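Local atomic coordinates of bitiscetin (Bitis arietans, PDB entry 1JWI), a protein that binds von Willebrand factor and induces its interaction, through the A1 domain, with platelet GPIbalpha, so that platelets aggregate. Residues Y16-V22 with K120-K126. Numbering follows the deposited sequence.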
ATOM      1  N   TYR A  16     -10.318  25.596  -9.442  1.00 24.35           N
ATOM      2  CA  TYR A  16     -10.609  24.188  -9.165  1.00 22.35           C
ATOM      3  C   TYR A  16     -11.964  23.733  -9.682  1.00 21.47           C
ATOM      4  O   TYR A  16     -12.920  24.510  -9.743  1.00 21.15           O
ATOM      5  CB  TYR A  16     -10.588  23.904  -7.661  1.00 20.35           C
ATOM      6  CG  TYR A  16      -9.334  24.328  -6.942  1.00 21.07           C
ATOM      7  CD1 TYR A  16      -9.028  25.677  -6.772  1.00 20.62           C
ATOM      8  CD2 TYR A  16      -8.477  23.379  -6.383  1.00 20.19           C
ATOM      9  CE1 TYR A  16      -7.904  26.074  -6.057  1.00 22.10           C
ATOM     10  CE2 TYR A  16      -7.350  23.764  -5.664  1.00 21.02           C
ATOM     11  CZ  TYR A  16      -7.074  25.114  -5.501  1.00 22.37           C
ATOM     12  OH  TYR A  16      -5.989  25.502  -4.753  1.00 23.32           O
ATOM     13  N   LYS A  17     -12.043  22.452 -10.013  1.00 21.12           N
ATOM     14  CA  LYS A  17     -13.275  21.859 -10.508  1.00 22.20           C
ATOM     15  C   LYS A  17     -13.285  20.359 -10.229  1.00 22.23           C
ATOM     16  O   LYS A  17     -12.294  19.664 -10.466  1.00 21.51           O
ATOM     17  CB  LYS A  17     -13.401  22.107 -12.014  1.00 24.52           C
ATOM     18  CG  LYS A  17     -14.548  21.374 -12.700  1.00 26.52           C
ATOM     19  CD  LYS A  17     -15.867  22.071 -12.476  1.00 30.43           C
ATOM     20  CE  LYS A  17     -16.972  21.488 -13.352  1.00 31.09           C
ATOM     21  NZ  LYS A  17     -18.256  22.217 -13.120  1.00 32.04           N
ATOM     22  N   VAL A  18     -14.412  19.878  -9.712  1.00 22.96           N
ATOM     23  CA  VAL A  18     -14.607  18.462  -9.413  1.00 22.36           C
ATOM     24  C   VAL A  18     -15.397  17.880 -10.582  1.00 23.42           C
ATOM     25  O   VAL A  18     -16.497  18.344 -10.884  1.00 24.35           O
ATOM     26  CB  VAL A  18     -15.425  18.274  -8.104  1.00 22.45           C
ATOM     27  CG1 VAL A  18     -15.749  16.805  -7.886  1.00 21.49           C
ATOM     28  CG2 VAL A  18     -14.648  18.835  -6.916  1.00 18.53           C
ATOM     29  N   PHE A  19     -14.836  16.879 -11.252  1.00 23.51           N
ATOM     30  CA  PHE A  19     -15.513  16.255 -12.388  1.00 24.38           C
ATOM     31  C   PHE A  19     -16.211  14.970 -11.960  1.00 25.77           C
ATOM     32  O   PHE A  19     -15.607  14.101 -11.322  1.00 25.59           O
ATOM     33  CB  PHE A  19     -14.505  15.972 -13.502  1.00 23.40           C
ATOM     34  CG  PHE A  19     -14.036  17.208 -14.216  1.00 23.32           C
ATOM     35  CD1 PHE A  19     -14.741  17.705 -15.306  1.00 22.71           C
ATOM     36  CD2 PHE A  19     -12.903  17.890 -13.785  1.00 23.43           C
ATOM     37  CE1 PHE A  19     -14.326  18.865 -15.955  1.00 22.34           C
ATOM     38  CE2 PHE A  19     -12.481  19.053 -14.428  1.00 23.21           C
ATOM     39  CZ  PHE A  19     -13.194  19.540 -15.516  1.00 22.15           C
ATOM     40  N   LYS A  20     -17.490  14.855 -12.312  1.00 27.79           N
ATOM     41  CA  LYS A  20     -18.275  13.686 -11.952  1.00 29.23           C
ATOM     42  C   LYS A  20     -18.072  12.501 -12.889  1.00 30.24           C
ATOM     43  O   LYS A  20     -18.361  11.365 -12.517  1.00 30.45           O
ATOM     44  CB  LYS A  20     -19.761  14.051 -11.867  1.00 30.69           C
ATOM     45  CG  LYS A  20     -20.116  14.833 -10.608  1.00 32.29           C
ATOM     46  CD  LYS A  20     -21.615  14.847 -10.349  1.00 34.10           C
ATOM     47  CE  LYS A  20     -22.330  15.823 -11.266  1.00 34.15           C
ATOM     48  NZ  LYS A  20     -21.832  17.215 -11.070  1.00 35.47           N
ATOM     49  N   LYS A  21     -17.578  12.766 -14.096  1.00 30.97           N
ATOM     50  CA  LYS A  21     -17.312  11.704 -15.063  1.00 31.67           C
ATOM     51  C   LYS A  21     -16.171  10.869 -14.490  1.00 30.91           C
ATOM     52  O   LYS A  21     -15.062  11.371 -14.319  1.00 32.08           O
ATOM     53  CB  LYS A  21     -16.889  12.305 -16.407  1.00 33.27           C
ATOM     54  CG  LYS A  21     -15.755  13.323 -16.290  1.00 36.55           C
ATOM     55  CD  LYS A  21     -15.140  13.680 -17.641  1.00 37.79           C
ATOM     56  CE  LYS A  21     -14.357  12.509 -18.219  1.00 40.10           C
ATOM     57  NZ  LYS A  21     -13.750  12.840 -19.543  1.00 40.89           N
ATOM     58  N   VAL A  22     -16.438   9.602 -14.191  1.00 29.85           N
ATOM     59  CA  VAL A  22     -15.418   8.736 -13.599  1.00 29.78           C
ATOM     60  C   VAL A  22     -14.347   8.277 -14.579  1.00 29.38           C
ATOM     61  O   VAL A  22     -14.624   8.020 -15.747  1.00 30.08           O
ATOM     62  CB  VAL A  22     -16.052   7.488 -12.949  1.00 29.65           C
ATOM     63  CG1 VAL A  22     -17.035   7.912 -11.866  1.00 29.76           C
ATOM     64  CG2 VAL A  22     -16.748   6.642 -14.011  1.00 30.88           C
ATOM     65  N   LYS A 120     -12.169   3.381 -11.351  1.00 29.28           N
ATOM     66  CA  LYS A 120     -12.808   4.567 -11.923  1.00 28.67           C
ATOM     67  C   LYS A 120     -13.493   5.417 -10.851  1.00 27.62           C
ATOM     68  O   LYS A 120     -14.439   4.976 -10.198  1.00 28.00           O
ATOM     69  CB  LYS A 120     -13.820   4.163 -13.001  1.00 29.39           C
ATOM     70  CG  LYS A 120     -13.178   3.529 -14.229  1.00 30.77           C
ATOM     71  CD  LYS A 120     -14.199   3.204 -15.307  1.00 31.11           C
ATOM     72  CE  LYS A 120     -13.569   2.376 -16.417  1.00 31.90           C
ATOM     73  NZ  LYS A 120     -12.359   3.027 -16.999  1.00 31.74           N
ATOM     74  N   ASN A 121     -13.005   6.642 -10.677  1.00 25.06           N
ATOM     75  CA  ASN A 121     -13.552   7.551  -9.675  1.00 22.83           C
ATOM     76  C   ASN A 121     -13.653   8.964 -10.209  1.00 21.85           C
ATOM     77  O   ASN A 121     -13.020   9.309 -11.207  1.00 21.98           O
ATOM     78  CB  ASN A 121     -12.640   7.616  -8.445  1.00 21.96           C
ATOM     79  CG  ASN A 121     -12.573   6.316  -7.685  1.00 21.35           C
ATOM     80  OD1 ASN A 121     -13.598   5.771  -7.282  1.00 23.41           O
ATOM     81  ND2 ASN A 121     -11.358   5.817  -7.469  1.00 19.46           N
ATOM     82  N   PRO A 122     -14.472   9.801  -9.557  1.00 20.82           N
ATOM     83  CA  PRO A 122     -14.558  11.176 -10.042  1.00 20.22           C
ATOM     84  C   PRO A 122     -13.203  11.780  -9.665  1.00 19.48           C
ATOM     85  O   PRO A 122     -12.412  11.144  -8.951  1.00 17.66           O
ATOM     86  CB  PRO A 122     -15.725  11.759  -9.237  1.00 20.69           C
ATOM     87  CG  PRO A 122     -15.721  10.959  -7.981  1.00 20.11           C
ATOM     88  CD  PRO A 122     -15.450   9.558  -8.485  1.00 20.42           C
ATOM     89  N   PHE A 123     -12.919  12.987 -10.128  1.00 20.13           N
ATOM     90  CA  PHE A 123     -11.629  13.589  -9.826  1.00 19.88           C
ATOM     91  C   PHE A 123     -11.671  15.102  -9.749  1.00 19.56           C
ATOM     92  O   PHE A 123     -12.673  15.732 -10.088  1.00 19.48           O
ATOM     93  CB  PHE A 123     -10.589  13.156 -10.861  1.00 19.75           C
ATOM     94  CG  PHE A 123     -10.995  13.427 -12.277  1.00 20.40           C
ATOM     95  CD1 PHE A 123     -11.884  12.584 -12.934  1.00 18.74           C
ATOM     96  CD2 PHE A 123     -10.491  14.531 -12.955  1.00 19.82           C
ATOM     97  CE1 PHE A 123     -12.263  12.836 -14.252  1.00 19.52           C
ATOM     98  CE2 PHE A 123     -10.863  14.791 -14.274  1.00 19.87           C
ATOM     99  CZ  PHE A 123     -11.755  13.939 -14.923  1.00 19.79           C
ATOM    100  N   ILE A 124     -10.566  15.676  -9.300  1.00 19.40           N
ATOM    101  CA  ILE A 124     -10.475  17.112  -9.133  1.00 20.81           C
ATOM    102  C   ILE A 124      -9.259  17.703  -9.824  1.00 20.43           C
ATOM    103  O   ILE A 124      -8.124  17.300  -9.564  1.00 20.28           O
ATOM    104  CB  ILE A 124     -10.419  17.471  -7.637  1.00 22.12           C
ATOM    105  CG1 ILE A 124     -10.177  18.971  -7.470  1.00 22.73           C
ATOM    106  CG2 ILE A 124      -9.317  16.672  -6.956  1.00 25.18           C
ATOM    107  CD1 ILE A 124      -9.944  19.391  -6.045  1.00 25.32           C
ATOM    108  N   CYS A 125      -9.520  18.665 -10.706  1.00 20.52           N
ATOM    109  CA  CYS A 125      -8.469  19.353 -11.441  1.00 20.39           C
ATOM    110  C   CYS A 125      -8.138  20.694 -10.786  1.00 20.73           C
ATOM    111  O   CYS A 125      -8.964  21.292 -10.088  1.00 20.68           O
ATOM    112  CB  CYS A 125      -8.899  19.595 -12.888  1.00 18.35           C
ATOM    113  SG  CYS A 125      -9.203  18.093 -13.867  1.00 18.77           S
ATOM    114  N   LYS A 126      -6.913  21.146 -11.015  1.00 21.01           N
ATOM    115  CA  LYS A 126      -6.428  22.408 -10.485  1.00 22.40           C
ATOM    116  C   LYS A 126      -5.546  23.051 -11.555  1.00 24.73           C
ATOM    117  O   LYS A 126      -4.683  22.389 -12.140  1.00 25.00           O
ATOM    118  CB  LYS A 126      -5.625  22.153  -9.209  1.00 21.61           C
ATOM    119  CG  LYS A 126      -4.855  23.343  -8.674  1.00 19.44           C
ATOM    120  CD  LYS A 126      -4.079  22.927  -7.437  1.00 19.19           C
ATOM    121  CE  LYS A 126      -3.163  24.030  -6.941  1.00 20.47           C
ATOM    122  NZ  LYS A 126      -2.327  23.556  -5.797  1.00 23.01           N
TER
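One face of the Phe123 ring carries Phe19 CB, 3.9 Å from the ring centroid in a CH-pi contact, while Lys21 O lies at the ring's edge, 3.2 Å from CE1. The two rings are nearly parallel, 20° apart, but slid so far that they barely overlap; Lys17 CG rests on one face of the Phe19 ring. This antiparallel pair of strands belongs to the sheet of the C-type lectin fold that brings the two ends of the domain together. Phe123 CG sits between its backbone N and carbonyl carbon (chi1 54°), which carries the ring across to Phe19 and Lys21; such a broad apolar side chain suits a face covered by Ala28 and Cys32 of helix 25-34. Cys125 SG, disulfide-bonded to Cys32, meets Phe19 CE2 obliquely at 3.5 Å.

On the face of Tyr16, Val18 and Ile124, which packs on helix 45-58, Lys126 runs extended beside Tyr16, its CG over one ring face and Ile124 CD1 at the edge. A long methylene chain with a charged end fits here: Lys126 NZ and Tyr16 OH both reach Glu47 OE1. Four backbone hydrogen bonds join the strands, the shortest, 2.7 Å, from Phe19 N to Phe123 O.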